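Local coordinates for BH0493 protein (Bacillus halodurans C-125, PDB 2QEE) that probably works as a zinc-dependent hydrolase of the amidohydrolase type, its natural substrate not settled here, at residues G201-V206 against R243-P248; D174-E179 against K207-D212; V224-T229 against S236-I241; F257-G262 against D284-L289. All blocks are in the same frame, centred on the assembly; numbering follows the deposited sequence. Where two conformers were deposited one is given.

In the fold
The four contacts follow the succession of strands and helices in what is probably an amidohydrolase-type barrel. Interactions 1 and 2 share helix 200-217, their centres about 9 Å apart, and meet where C245 CA lies 3.8 Å from K207 CG. Interaction 1 shares helix 237-253 with interaction 3. Interactions 3 and 4, also about 9 Å apart between centres, use neighbouring parallel strands, with L226 N 2.8 Å from M260 O. Interaction 2 reaches interaction 3 through N178 ND2, 2.9 Å from S225 O. None of the contacts is at the metal: the M259 side chain is about 12 Å from the zinc ion, that of L226 about 13 Å.

Interaction 1. Residues G201-V206 against R243-P248; sequences GSIQEV and RDCLLP
Helices 200-217 and 237-253 pack side by side where I203 and V206 of the first meet D244 and C245 of the second. The short axes run nearly parallel, 9.0 Å apart at closest approach with a crossing angle of -28°, and I203 and C245 have the nearest alpha carbons, 6.2 Å apart. I203 CD1 lies 3.5 Å from D244 OD2, while its CG2 approaches the D244 backbone O at 3.7 Å. With chi1 at -65° CG1 lies beside the backbone N, which puts CD1 by the carboxylate and CG2 by the D244 carbonyl. C245 SG fits between the two aliphatic residues, 3.8 Å from V206 CG1 and 3.6 Å from I203 O. The two helices lie before and after strand 222-226, so the contact joins consecutive helices of a beta/alpha array; the second helix has a wider pi-type turn at 243-246, and D244 and C245 within it both point toward helix 200-217. R243 grips the D244 carboxylate side-on: NE bonds to OD1 at 2.8 Å, from above the carboxylate plane, and NH2 to OD2 at 3.1 Å, on the syn side but tilted out of that plane, with a nearly straight N-H...O (178°). OD2 also accepts from W198 NE1, and two donors thus hold the oxygen that I203 leans on. Replacing the aspartate by an alanine would probably leave the R243 guanidinium and W198 NE1 without their shared acceptor and strip I203 CD1 of the group beside it. W198 also touches I203 and C245, covering the seam from a loop.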
loop_
_atom_site.group_PDB
_atom_site.type_symbol
_atom_site.label_atom_id
_atom_site.label_comp_id
_atom_site.label_asym_id
_atom_site.label_seq_id
_atom_site.Cartn_x
_atom_site.Cartn_y
_atom_site.Cartn_z
ATOM N N GLY C 201 -34.348 30.626 9.337
ATOM C CA GLY C 201 -34.044 31.070 10.673
ATOM C C GLY C 201 -32.984 30.191 11.288
ATOM O O GLY C 201 -32.086 30.675 11.990
ATOM N N SER C 202 -33.108 28.879 11.069
ATOM C CA SER C 202 -32.125 27.961 11.610
ATOM C C SER C 202 -30.765 28.172 10.921
ATOM O O SER C 202 -29.727 28.220 11.612
ATOM C CB SER C 202 -32.594 26.514 11.504
ATOM O OG SER C 202 -33.469 26.180 12.586
ATOM N N ILE C 203 -30.794 28.298 9.595
ATOM C CA ILE C 203 -29.605 28.633 8.774
ATOM C C ILE C 203 -28.896 29.891 9.276
ATOM O O ILE C 203 -27.677 29.900 9.524
ATOM C CB ILE C 203 -29.952 28.763 7.279
ATOM C CG1 ILE C 203 -30.412 27.399 6.728
ATOM C CG2 ILE C 203 -28.745 29.363 6.469
ATOM C CD1 ILE C 203 -31.037 27.420 5.374
ATOM N N GLN C 204 -29.665 30.954 9.484
ATOM C CA GLN C 204 -29.081 32.203 9.968
ATOM C C GLN C 204 -28.469 32.139 11.351
ATOM O O GLN C 204 -27.414 32.740 11.590
ATOM C CB GLN C 204 -30.140 33.325 9.918
ATOM C CG GLN C 204 -30.451 33.698 8.509
ATOM C CD GLN C 204 -29.192 33.825 7.695
ATOM O OE1 GLN C 204 -28.199 34.411 8.159
ATOM N NE2 GLN C 204 -29.197 33.252 6.482
ATOM N N GLU C 205 -29.117 31.443 12.276
ATOM C CA GLU C 205 -28.633 31.384 13.624
ATOM C C GLU C 205 -27.406 30.507 13.710
ATOM O O GLU C 205 -26.513 30.770 14.523
ATOM C CB GLU C 205 -29.707 30.939 14.597
ATOM C CG GLU C 205 -30.715 32.074 14.874
ATOM C CD GLU C 205 -30.051 33.271 15.554
ATOM O OE1 GLU C 205 -30.066 33.283 16.792
ATOM O OE2 GLU C 205 -29.459 34.141 14.857
ATOM N N VAL C 206 -27.337 29.477 12.871
ATOM C CA VAL C 206 -26.100 28.674 12.889
ATOM C C VAL C 206 -24.913 29.479 12.285
ATOM O O VAL C 206 -23.802 29.458 12.842
ATOM C CB VAL C 206 -26.298 27.269 12.237
ATOM C CG1 VAL C 206 -24.929 26.547 12.033
ATOM C CG2 VAL C 206 -27.179 26.407 13.136
ATOM N N ARG C 243 -23.336 22.785 3.700
ATOM C CA ARG C 243 -23.859 23.463 2.490
ATOM C C ARG C 243 -24.378 24.868 2.802
ATOM O O ARG C 243 -23.970 25.858 2.176
ATOM C CB ARG C 243 -24.994 22.660 1.840
ATOM C CG ARG C 243 -25.502 23.215 0.511
ATOM C CD ARG C 243 -26.865 22.616 0.103
ATOM N NE ARG C 243 -27.873 22.739 1.162
ATOM C CZ ARG C 243 -28.881 21.875 1.377
ATOM N NH1 ARG C 243 -29.041 20.818 0.614
ATOM N NH2 ARG C 243 -29.726 22.076 2.383
ATOM N N ASP C 244 -25.261 24.950 3.788
ATOM C CA ASP C 244 -26.009 26.191 4.020
ATOM C C ASP C 244 -25.302 27.195 4.910
ATOM O O ASP C 244 -25.619 28.387 4.840
ATOM C CB ASP C 244 -27.389 25.900 4.633
ATOM C CG ASP C 244 -28.320 25.172 3.700
ATOM O OD1 ASP C 244 -28.108 25.180 2.467
ATOM O OD2 ASP C 244 -29.291 24.568 4.243
ATOM N N CYS C 245 -24.372 26.747 5.759
ATOM C CA CYS C 245 -23.799 27.604 6.780
ATOM C C CYS C 245 -22.285 27.698 6.663
ATOM O O CYS C 245 -21.710 28.784 6.568
ATOM C CB CYS C 245 -24.183 27.136 8.193
ATOM S SG CYS C 245 -25.999 26.883 8.435
ATOM N N LEU C 246 -21.626 26.552 6.716
ATOM C CA LEU C 246 -20.178 26.564 6.938
ATOM C C LEU C 246 -19.476 27.085 5.688
ATOM O O LEU C 246 -18.611 27.932 5.812
ATOM C CB LEU C 246 -19.681 25.143 7.302
ATOM C CG LEU C 246 -18.216 25.119 7.710
ATOM C CD1 LEU C 246 -18.025 24.064 8.762
ATOM C CD2 LEU C 246 -17.309 24.895 6.460
ATOM N N LEU C 247 -19.812 26.542 4.516
ATOM C CA LEU C 247 -19.088 26.894 3.282
ATOM C C LEU C 247 -19.281 28.382 2.970
ATOM O O LEU C 247 -18.288 29.088 2.731
ATOM C CB LEU C 247 -19.512 26.004 2.112
ATOM C CG LEU C 247 -19.010 24.546 2.234
ATOM C CD1 LEU C 247 -19.505 23.716 1.072
ATOM C CD2 LEU C 247 -17.471 24.493 2.343
ATOM N N PRO C 248 -20.557 28.883 3.020
ATOM C CA PRO C 248 -20.701 30.352 2.776
ATOM C C PRO C 248 -19.921 31.236 3.762
ATOM O O PRO C 248 -19.270 32.192 3.331
ATOM C CB PRO C 248 -22.206 30.606 2.959
ATOM C CG PRO C 248 -22.865 29.250 2.763
ATOM C CD PRO C 248 -21.866 28.223 3.228
#

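Interaction 2. Residues D174-E179 against K207-D212; sequences DPLLNE and KRFLTD
The alpha carbons of L176 and L210 stand 9.9 Å apart, the nearest pair between short helix 174-178 and the middle of helix 200-217, so the backbones are kept well apart and leucine methyls span the gap. The arrangement is helix-to-helix packing on the outside of the beta/alpha fold: helix 174-178 directly follows strand 171-172, and helix 200-217 leads on to strand 222-226. One methyl carries the contact. L176 CD2 touches L210 CD2 at 3.9 Å, the two side chains crossing at a slant, and it also comes up obliquely to the F209 ring, 4.3 Å from F209 CD2. L176 reaches both because its CG is anti to the backbone N (chi1 176°), which swings the branch across toward helix 200-217. Other residues also pack on this ring: Y192 meets it edge-to-face, W213 and F149 contact it at inclined angles, and L187 of helix 180-189 adds an aliphatic neighbour to both F209 and L176. All three residues of the contact are buried, and no hydrogen bond crosses it, so the hold is entirely apolar. Some polar groups of segment 207-212 pair within helix 200-217. R208 NH1 pairs with D212 OD2 at 3.4 Å, R208 NH2 also bridges to E205, and D212 OD2 takes a hydrogen bond from Y192. K207 O accepts twice, from T211 N at 2.8 Å and from T211 OG1 at 3.0 Å, the hydroxyl sitting 40° above the carbonyl plane.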
loop_
_atom_site.group_PDB
_atom_site.type_symbol
_atom_site.label_atom_id
_atom_site.label_comp_id
_atom_site.label_asym_id
_atom_site.label_seq_id
_atom_site.Cartn_x
_atom_site.Cartn_y
_atom_site.Cartn_z
ATOM N N ASP C 174 -16.813 19.524 15.438
ATOM C CA ASP C 174 -17.378 18.164 15.452
ATOM C C ASP C 174 -18.809 18.128 16.090
ATOM O O ASP C 174 -19.726 17.585 15.480
ATOM C CB ASP C 174 -16.429 17.180 16.147
ATOM C CG ASP C 174 -15.125 17.010 15.351
ATOM O OD1 ASP C 174 -14.680 17.984 14.773
ATOM O OD2 ASP C 174 -14.585 15.915 15.285
ATOM N N PRO C 175 -18.978 18.718 17.286
ATOM C CA PRO C 175 -20.287 18.583 17.965
ATOM C C PRO C 175 -21.396 19.204 17.158
ATOM O O PRO C 175 -22.528 18.654 17.123
ATOM C CB PRO C 175 -20.071 19.329 19.285
ATOM C CG PRO C 175 -18.540 19.173 19.553
ATOM C CD PRO C 175 -18.009 19.449 18.133
ATOM N N LEU C 176 -21.110 20.325 16.510
ATOM C CA LEU C 176 -22.067 20.954 15.617
ATOM C C LEU C 176 -22.383 20.177 14.346
ATOM O O LEU C 176 -23.535 20.001 13.991
ATOM C CB LEU C 176 -21.651 22.379 15.275
ATOM C CG LEU C 176 -22.516 23.120 14.260
ATOM C CD1 LEU C 176 -23.828 23.540 15.004
ATOM C CD2 LEU C 176 -21.820 24.393 13.717
ATOM N N LEU C 177 -21.353 19.742 13.634
ATOM C CA LEU C 177 -21.621 19.050 12.384
ATOM C C LEU C 177 -22.077 17.604 12.565
ATOM O O LEU C 177 -22.896 17.153 11.783
ATOM C CB LEU C 177 -20.362 19.073 11.473
ATOM C CG LEU C 177 -20.111 20.347 10.667
ATOM C CD1 LEU C 177 -20.317 21.547 11.493
ATOM C CD2 LEU C 177 -18.680 20.361 10.137
ATOM N N ASN C 178 -21.499 16.903 13.548
ATOM C CA ASN C 178 -21.658 15.450 13.704
ATOM C C ASN C 178 -22.726 15.084 14.724
ATOM O O ASN C 178 -23.214 13.954 14.708
ATOM C CB ASN C 178 -20.355 14.798 14.159
ATOM C CG ASN C 178 -19.269 14.894 13.091
ATOM O OD1 ASN C 178 -19.578 15.201 11.935
ATOM N ND2 ASN C 178 -18.004 14.720 13.503
ATOM N N GLU C 179 -23.050 16.010 15.620
ATOM C CA GLU C 179 -24.008 15.712 16.718
ATOM C C GLU C 179 -25.081 16.789 16.844
ATOM O O GLU C 179 -25.496 17.136 17.980
ATOM C CB GLU C 179 -23.245 15.560 18.024
ATOM C CG GLU C 179 -22.380 14.319 18.043
ATOM C CD GLU C 179 -21.504 14.285 19.242
ATOM O OE1 GLU C 179 -21.762 13.424 20.120
ATOM O OE2 GLU C 179 -20.579 15.125 19.322
ATOM N N LYS C 207 -25.129 30.174 11.166
ATOM C CA LYS C 207 -24.118 31.138 10.664
ATOM C C LYS C 207 -23.693 32.158 11.709
ATOM O O LYS C 207 -22.508 32.503 11.807
ATOM C CB LYS C 207 -24.620 31.865 9.439
ATOM C CG LYS C 207 -24.751 30.995 8.203
ATOM C CD LYS C 207 -25.436 31.724 7.078
ATOM C CE LYS C 207 -24.451 32.318 6.158
ATOM N NZ LYS C 207 -25.107 32.609 4.852
ATOM N N ARG C 208 -24.635 32.633 12.519
ATOM C CA ARG C 208 -24.254 33.593 13.541
ATOM C C ARG C 208 -23.400 32.951 14.637
ATOM O O ARG C 208 -22.477 33.592 15.177
ATOM C CB ARG C 208 -25.489 34.352 14.098
ATOM C CG ARG C 208 -25.101 35.479 15.053
ATOM C CD ARG C 208 -26.324 36.313 15.457
ATOM N NE ARG C 208 -27.278 35.537 16.252
ATOM C CZ ARG C 208 -27.150 35.301 17.547
ATOM N NH1 ARG C 208 -26.130 35.811 18.219
ATOM N NH2 ARG C 208 -28.064 34.587 18.191
ATOM N N PHE C 209 -23.669 31.681 14.948
ATOM C CA PHE C 209 -22.861 30.949 15.892
ATOM C C PHE C 209 -21.403 30.903 15.336
ATOM O O PHE C 209 -20.433 31.253 16.032
ATOM C CB PHE C 209 -23.424 29.536 16.133
ATOM C CG PHE C 209 -22.547 28.682 16.994
ATOM C CD1 PHE C 209 -22.575 28.796 18.366
ATOM C CD2 PHE C 209 -21.647 27.754 16.413
ATOM C CE1 PHE C 209 -21.759 28.035 19.197
ATOM C CE2 PHE C 209 -20.812 26.955 17.229
ATOM C CZ PHE C 209 -20.850 27.105 18.638
ATOM N N LEU C 210 -21.266 30.487 14.079
ATOM C CA LEU C 210 -19.918 30.432 13.488
ATOM C C LEU C 210 -19.240 31.818 13.481
ATOM O O LEU C 210 -18.062 31.938 13.891
ATOM C CB LEU C 210 -19.969 29.865 12.081
ATOM C CG LEU C 210 -20.462 28.419 12.020
ATOM C CD1 LEU C 210 -20.685 28.038 10.530
ATOM C CD2 LEU C 210 -19.544 27.428 12.764
ATOM N N THR C 211 -19.984 32.852 13.059
ATOM C CA THR C 211 -19.401 34.172 12.914
ATOM C C THR C 211 -18.943 34.708 14.281
ATOM O O THR C 211 -17.897 35.387 14.389
ATOM C CB THR C 211 -20.422 35.156 12.260
ATOM O OG1 THR C 211 -20.717 34.686 10.938
ATOM C CG2 THR C 211 -19.812 36.559 12.168
ATOM N N ASP C 212 -19.713 34.421 15.332
ATOM C CA ASP C 212 -19.380 34.904 16.675
ATOM C C ASP C 212 -18.110 34.255 17.158
ATOM O O ASP C 212 -17.275 34.888 17.814
ATOM C CB ASP C 212 -20.488 34.583 17.711
ATOM C CG ASP C 212 -21.721 35.513 17.605
ATOM O OD1 ASP C 212 -21.689 36.512 16.860
ATOM O OD2 ASP C 212 -22.734 35.212 18.266
#

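Interaction 3. Residues V224-T229 against S236-I241; sequences VSLPPT and SNRGRI
R238 NH1 is the nitrogen through which segment 236-241 reaches T229: it donates to water 1 at 2.8 Å and, weakly, to water 2 at 3.2 Å. Both waters lie at the edge of the guanidinium, in its plane. Water 2 stands 2.7 Å from T229 OG1, and water 1 makes a weak link to T229 O, so T229 is linked to the arginine only through water, each path having one weak leg. The other end of the group, NH2, is held by N178 OD1. Between these anchors the flat group is met by carbon. L226 CD2 lies over one of its faces and also touches R238 CD at 3.6 Å, while the P227 ring approaches at a slant, its CD 3.7 Å from R238 NH2. R238 attains this position with CG opposite the backbone N (chi1 -180°) and a bend at chi3 of 67° that turns the guanidinium toward P227. The segments span the end of the first strand with the loop after it, and the start of the helix, of the beta-alpha-beta unit 222-226, 237-253 and 257-264. At the start of that helix S236 is the N-cap, its OG accepting from G239 N at 3.0 Å. A leucine in place of the arginine would probably leave N178 OD1 and the two waters without their N-H donors, and remove the flat surface beneath L226 CD2. Apolar cover and polar edges together imply that the guanidinium is probably held in orientation mainly by N178 OD1 and water 1, while its face serves as packing surface for L226.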
loop_
_atom_site.group_PDB
_atom_site.type_symbol
_atom_site.label_atom_id
_atom_site.label_comp_id
_atom_site.label_asym_id
_atom_site.label_seq_id
_atom_site.Cartn_x
_atom_site.Cartn_y
_atom_site.Cartn_z
ATOM N N VAL C 224 -13.127 19.690 11.193
ATOM C CA VAL C 224 -14.014 18.595 11.649
ATOM C C VAL C 224 -13.321 17.277 11.336
ATOM O O VAL C 224 -12.503 17.242 10.398
ATOM C CB VAL C 224 -15.381 18.694 10.977
ATOM C CG1 VAL C 224 -15.305 18.463 9.422
ATOM C CG2 VAL C 224 -16.377 17.700 11.629
ATOM N N SER C 225 -13.579 16.271 12.174
ATOM C CA SER C 225 -13.180 14.895 11.881
ATOM C C SER C 225 -14.408 14.120 11.459
ATOM O O SER C 225 -15.533 14.317 12.013
ATOM C CB SER C 225 -12.476 14.221 13.058
ATOM O OG SER C 225 -13.350 14.008 14.154
ATOM N N LEU C 226 -14.205 13.224 10.503
ATOM C CA LEU C 226 -15.312 12.649 9.744
ATOM C C LEU C 226 -15.088 11.150 9.533
ATOM O O LEU C 226 -13.938 10.685 9.505
ATOM C CB LEU C 226 -15.418 13.337 8.404
ATOM C CG LEU C 226 -15.662 14.836 8.406
ATOM C CD1 LEU C 226 -15.406 15.268 6.987
ATOM C CD2 LEU C 226 -17.168 15.047 8.786
ATOM N N PRO C 227 -16.177 10.380 9.489
ATOM C CA PRO C 227 -16.126 8.904 9.433
ATOM C C PRO C 227 -15.767 8.412 8.048
ATOM O O PRO C 227 -15.857 9.165 7.091
ATOM C CB PRO C 227 -17.603 8.500 9.769
ATOM C CG PRO C 227 -18.415 9.628 9.262
ATOM C CD PRO C 227 -17.573 10.879 9.617
ATOM N N PRO C 228 -15.427 7.109 7.914
ATOM C CA PRO C 228 -15.123 6.531 6.602
ATOM C C PRO C 228 -16.284 6.624 5.611
ATOM O O PRO C 228 -16.059 6.627 4.391
ATOM C CB PRO C 228 -14.871 5.035 6.925
ATOM C CG PRO C 228 -14.449 5.072 8.422
ATOM C CD PRO C 228 -15.247 6.171 9.047
ATOM N N THR C 229 -17.501 6.717 6.153
ATOM C CA THR C 229 -18.714 6.818 5.348
ATOM C C THR C 229 -19.028 8.250 4.880
ATOM O O THR C 229 -20.041 8.474 4.227
ATOM C CB THR C 229 -19.924 6.308 6.193
ATOM O OG1 THR C 229 -19.906 6.933 7.486
ATOM C CG2 THR C 229 -19.803 4.796 6.392
ATOM N N SER C 236 -28.681 15.420 5.425
ATOM C CA SER C 236 -28.471 15.094 6.822
ATOM C C SER C 236 -28.204 16.420 7.537
ATOM O O SER C 236 -27.973 17.415 6.886
ATOM C CB SER C 236 -27.233 14.200 6.976
ATOM O OG SER C 236 -26.051 14.914 6.514
ATOM N N ASN C 237 -28.234 16.459 8.849
ATOM C CA ASN C 237 -27.835 17.713 9.505
ATOM C C ASN C 237 -26.425 18.152 9.079
ATOM O O ASN C 237 -26.178 19.319 8.884
ATOM C CB ASN C 237 -27.847 17.558 11.008
ATOM C CG ASN C 237 -29.257 17.286 11.554
ATOM O OD1 ASN C 237 -30.224 17.753 10.995
ATOM N ND2 ASN C 237 -29.343 16.525 12.619
ATOM N N ARG C 238 -25.518 17.197 8.891
ATOM C CA ARG C 238 -24.115 17.582 8.544
ATOM C C ARG C 238 -24.031 18.208 7.173
ATOM O O ARG C 238 -23.360 19.241 6.988
ATOM C CB ARG C 238 -23.173 16.361 8.683
ATOM C CG ARG C 238 -21.704 16.762 8.332
ATOM C CD ARG C 238 -20.749 15.668 8.852
ATOM N NE ARG C 238 -20.965 14.426 8.113
ATOM C CZ ARG C 238 -20.822 13.232 8.673
ATOM N NH1 ARG C 238 -21.038 12.131 7.961
ATOM N NH2 ARG C 238 -20.481 13.143 9.973
ATOM N N GLY C 239 -24.696 17.563 6.214
ATOM C CA GLY C 239 -24.676 17.953 4.794
ATOM C C GLY C 239 -25.333 19.321 4.711
ATOM O O GLY C 239 -24.885 20.190 3.941
ATOM N N ARG C 240 -26.404 19.524 5.485
ATOM C CA ARG C 240 -27.103 20.834 5.423
ATOM C C ARG C 240 -26.317 21.966 6.059
ATOM O O ARG C 240 -26.254 23.082 5.481
ATOM C CB ARG C 240 -28.521 20.783 5.992
ATOM C CG ARG C 240 -29.413 19.946 5.118
ATOM C CD ARG C 240 -30.886 19.993 5.552
ATOM N NE ARG C 240 -31.039 19.241 6.780
ATOM C CZ ARG C 240 -31.430 17.966 6.839
ATOM N NH1 ARG C 240 -31.757 17.278 5.745
ATOM N NH2 ARG C 240 -31.483 17.385 8.017
ATOM N N ILE C 241 -25.721 21.695 7.222
ATOM C CA ILE C 241 -24.908 22.686 7.920
ATOM C C ILE C 241 -23.692 23.074 7.055
ATOM O O ILE C 241 -23.397 24.258 6.879
ATOM C CB ILE C 241 -24.473 22.222 9.285
ATOM C CG1 ILE C 241 -25.705 22.054 10.226
ATOM C CG2 ILE C 241 -23.475 23.241 9.899
ATOM C CD1 ILE C 241 -25.372 21.330 11.585
HETATM O O HOH W 1 -21.768 11.102 5.445
HETATM O O HOH W 2 -21.661 9.025 7.274
#

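Interaction 4. Residues F257-G262 against D284-L289; sequences FAMMIG and DGVEHL
All contacts across are apolar where M259 and I261 of strand 257-264 face V286 and L289 of helix 284-292. The tightest is I261 CD1 against V286 CG2, 3.5 Å apart and closer than ordinary van der Waals contact, the two side chains passing alongside, pointing opposite ways. With chi1 at -177° V286 CG2 lies beside the backbone N and meets I261, while V286 CG1 turns to M259 CE at a loose 4.4 Å. The M259 thioether supplies the rest. M259 SD lies 3.7 Å from L289 CD1 and CE lies 3.8 Å from the same methyl, the thioether lying slantwise to L289 and its bend at chi3 (-75°) carrying CE round to it. Within the strand, M259 CG also rests over one face of the F257 ring, offset toward its rim, 3.8 Å above the plane. No hydrogen bond crosses between the segments, and all four contacting residues are buried. Among the side chains of the helix, E287 is the charged anchor: OE1 forms a salt bridge with K264 of the second subunit, and OE2 another with R291, tying this helix into the assembly. Strand and helix run nearly antiparallel, at 167° with their axes 11.8 Å apart, as expected when a helix returns the chain from one parallel strand to the next. That next strand is 298-302, whose F298 and V300 touch M259, while L226 of strand 222-226 packs on M259 and I261, and L247 of helix 237-253 packs on L289.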
loop_
_atom_site.group_PDB
_atom_site.type_symbol
_atom_site.label_atom_id
_atom_site.label_comp_id
_atom_site.label_asym_id
_atom_site.label_seq_id
_atom_site.Cartn_x
_atom_site.Cartn_y
_atom_site.Cartn_z
ATOM N N PHE C 257 -11.549 25.200 5.292
ATOM C CA PHE C 257 -12.238 24.145 6.030
ATOM C C PHE C 257 -11.314 22.911 6.085
ATOM O O PHE C 257 -10.946 22.383 5.020
ATOM C CB PHE C 257 -13.466 23.810 5.244
ATOM C CG PHE C 257 -14.368 22.790 5.902
ATOM C CD1 PHE C 257 -14.370 22.603 7.272
ATOM C CD2 PHE C 257 -15.223 22.037 5.107
ATOM C CE1 PHE C 257 -15.247 21.645 7.833
ATOM C CE2 PHE C 257 -16.096 21.091 5.678
ATOM C CZ PHE C 257 -16.066 20.901 7.039
ATOM N N ALA C 258 -10.957 22.492 7.282
ATOM C CA ALA C 258 -10.065 21.348 7.435
ATOM C C ALA C 258 -10.923 20.128 7.687
ATOM O O ALA C 258 -11.698 20.092 8.670
ATOM C CB ALA C 258 -9.104 21.547 8.582
ATOM N N MET C 259 -10.703 19.085 6.902
ATOM C CA MET C 259 -11.456 17.854 7.066
ATOM C C MET C 259 -10.467 16.727 7.352
ATOM O O MET C 259 -9.562 16.514 6.568
ATOM C CB MET C 259 -12.224 17.524 5.804
ATOM C CG MET C 259 -13.202 18.621 5.359
ATOM S SD MET C 259 -14.223 18.177 3.954
ATOM C CE MET C 259 -13.071 18.316 2.640
ATOM N N MET C 260 -10.645 16.064 8.479
ATOM C CA MET C 260 -9.799 14.943 8.872
ATOM C C MET C 260 -10.672 13.695 8.759
ATOM O O MET C 260 -11.539 13.494 9.601
ATOM C CB MET C 260 -9.295 15.197 10.289
ATOM C CG MET C 260 -8.566 16.574 10.323
ATOM S SD MET C 260 -7.731 16.908 11.876
ATOM C CE MET C 260 -8.573 15.950 13.102
ATOM N N ILE C 261 -10.453 12.893 7.705
ATOM C CA ILE C 261 -11.460 11.942 7.306
ATOM C C ILE C 261 -10.958 10.503 7.575
ATOM O O ILE C 261 -9.828 10.170 7.231
ATOM C CB ILE C 261 -11.756 12.095 5.814
ATOM C CG1 ILE C 261 -12.407 13.473 5.518
ATOM C CG2 ILE C 261 -12.698 10.938 5.340
ATOM C CD1 ILE C 261 -12.326 13.901 4.018
ATOM N N GLY C 262 -11.808 9.650 8.157
ATOM C CA GLY C 262 -11.499 8.201 8.184
ATOM C C GLY C 262 -11.558 7.571 9.571
ATOM O O GLY C 262 -11.338 6.358 9.697
ATOM N N ASP C 284 -15.354 10.631 -3.274
ATOM C CA ASP C 284 -16.381 11.394 -3.998
ATOM C C ASP C 284 -16.767 12.723 -3.340
ATOM O O ASP C 284 -16.961 13.754 -4.052
ATOM C CB ASP C 284 -17.641 10.524 -4.172
ATOM C CG ASP C 284 -17.471 9.394 -5.197
ATOM O OD1 ASP C 284 -16.359 9.210 -5.746
ATOM O OD2 ASP C 284 -18.471 8.660 -5.426
ATOM N N GLY C 285 -16.935 12.717 -2.018
ATOM C CA GLY C 285 -17.456 13.928 -1.332
ATOM C C GLY C 285 -16.415 15.014 -1.404
ATOM O O GLY C 285 -16.746 16.218 -1.526
ATOM N N VAL C 286 -15.159 14.613 -1.199
ATOM C CA VAL C 286 -14.035 15.584 -1.220
ATOM C C VAL C 286 -13.892 16.157 -2.629
ATOM O O VAL C 286 -13.736 17.378 -2.798
ATOM C CB VAL C 286 -12.677 14.962 -0.783
ATOM C CG1 VAL C 286 -11.600 16.052 -0.778
ATOM C CG2 VAL C 286 -12.825 14.259 0.608
ATOM N N GLU C 287 -13.932 15.276 -3.633
ATOM C CA GLU C 287 -13.921 15.670 -5.036
ATOM C C GLU C 287 -15.021 16.690 -5.350
ATOM O O GLU C 287 -14.777 17.749 -5.964
ATOM C CB GLU C 287 -14.080 14.403 -5.907
ATOM C CG GLU C 287 -13.978 14.707 -7.391
ATOM C CD GLU C 287 -14.578 13.603 -8.238
ATOM O OE1 GLU C 287 -14.371 12.417 -7.894
ATOM O OE2 GLU C 287 -15.218 13.906 -9.264
ATOM N N HIS C 288 -16.232 16.365 -4.931
ATOM C CA HIS C 288 -17.365 17.270 -5.155
ATOM C C HIS C 288 -17.152 18.649 -4.510
ATOM O O HIS C 288 -17.338 19.710 -5.151
ATOM C CB HIS C 288 -18.648 16.601 -4.622
ATOM C CG HIS C 288 -19.853 17.468 -4.761
ATOM N ND1 HIS C 288 -20.777 17.299 -5.775
ATOM C CD2 HIS C 288 -20.243 18.568 -4.066
ATOM C CE1 HIS C 288 -21.691 18.253 -5.685
ATOM N NE2 HIS C 288 -21.413 19.009 -4.638
ATOM N N LEU C 289 -16.736 18.644 -3.252
ATOM C CA LEU C 289 -16.489 19.878 -2.516
ATOM C C LEU C 289 -15.466 20.719 -3.269
ATOM O O LEU C 289 -15.696 21.897 -3.496
ATOM C CB LEU C 289 -16.030 19.558 -1.097
ATOM C CG LEU C 289 -17.165 19.184 -0.108
ATOM C CD1 LEU C 289 -16.616 18.595 1.200
ATOM C CD2 LEU C 289 -18.028 20.452 0.199
#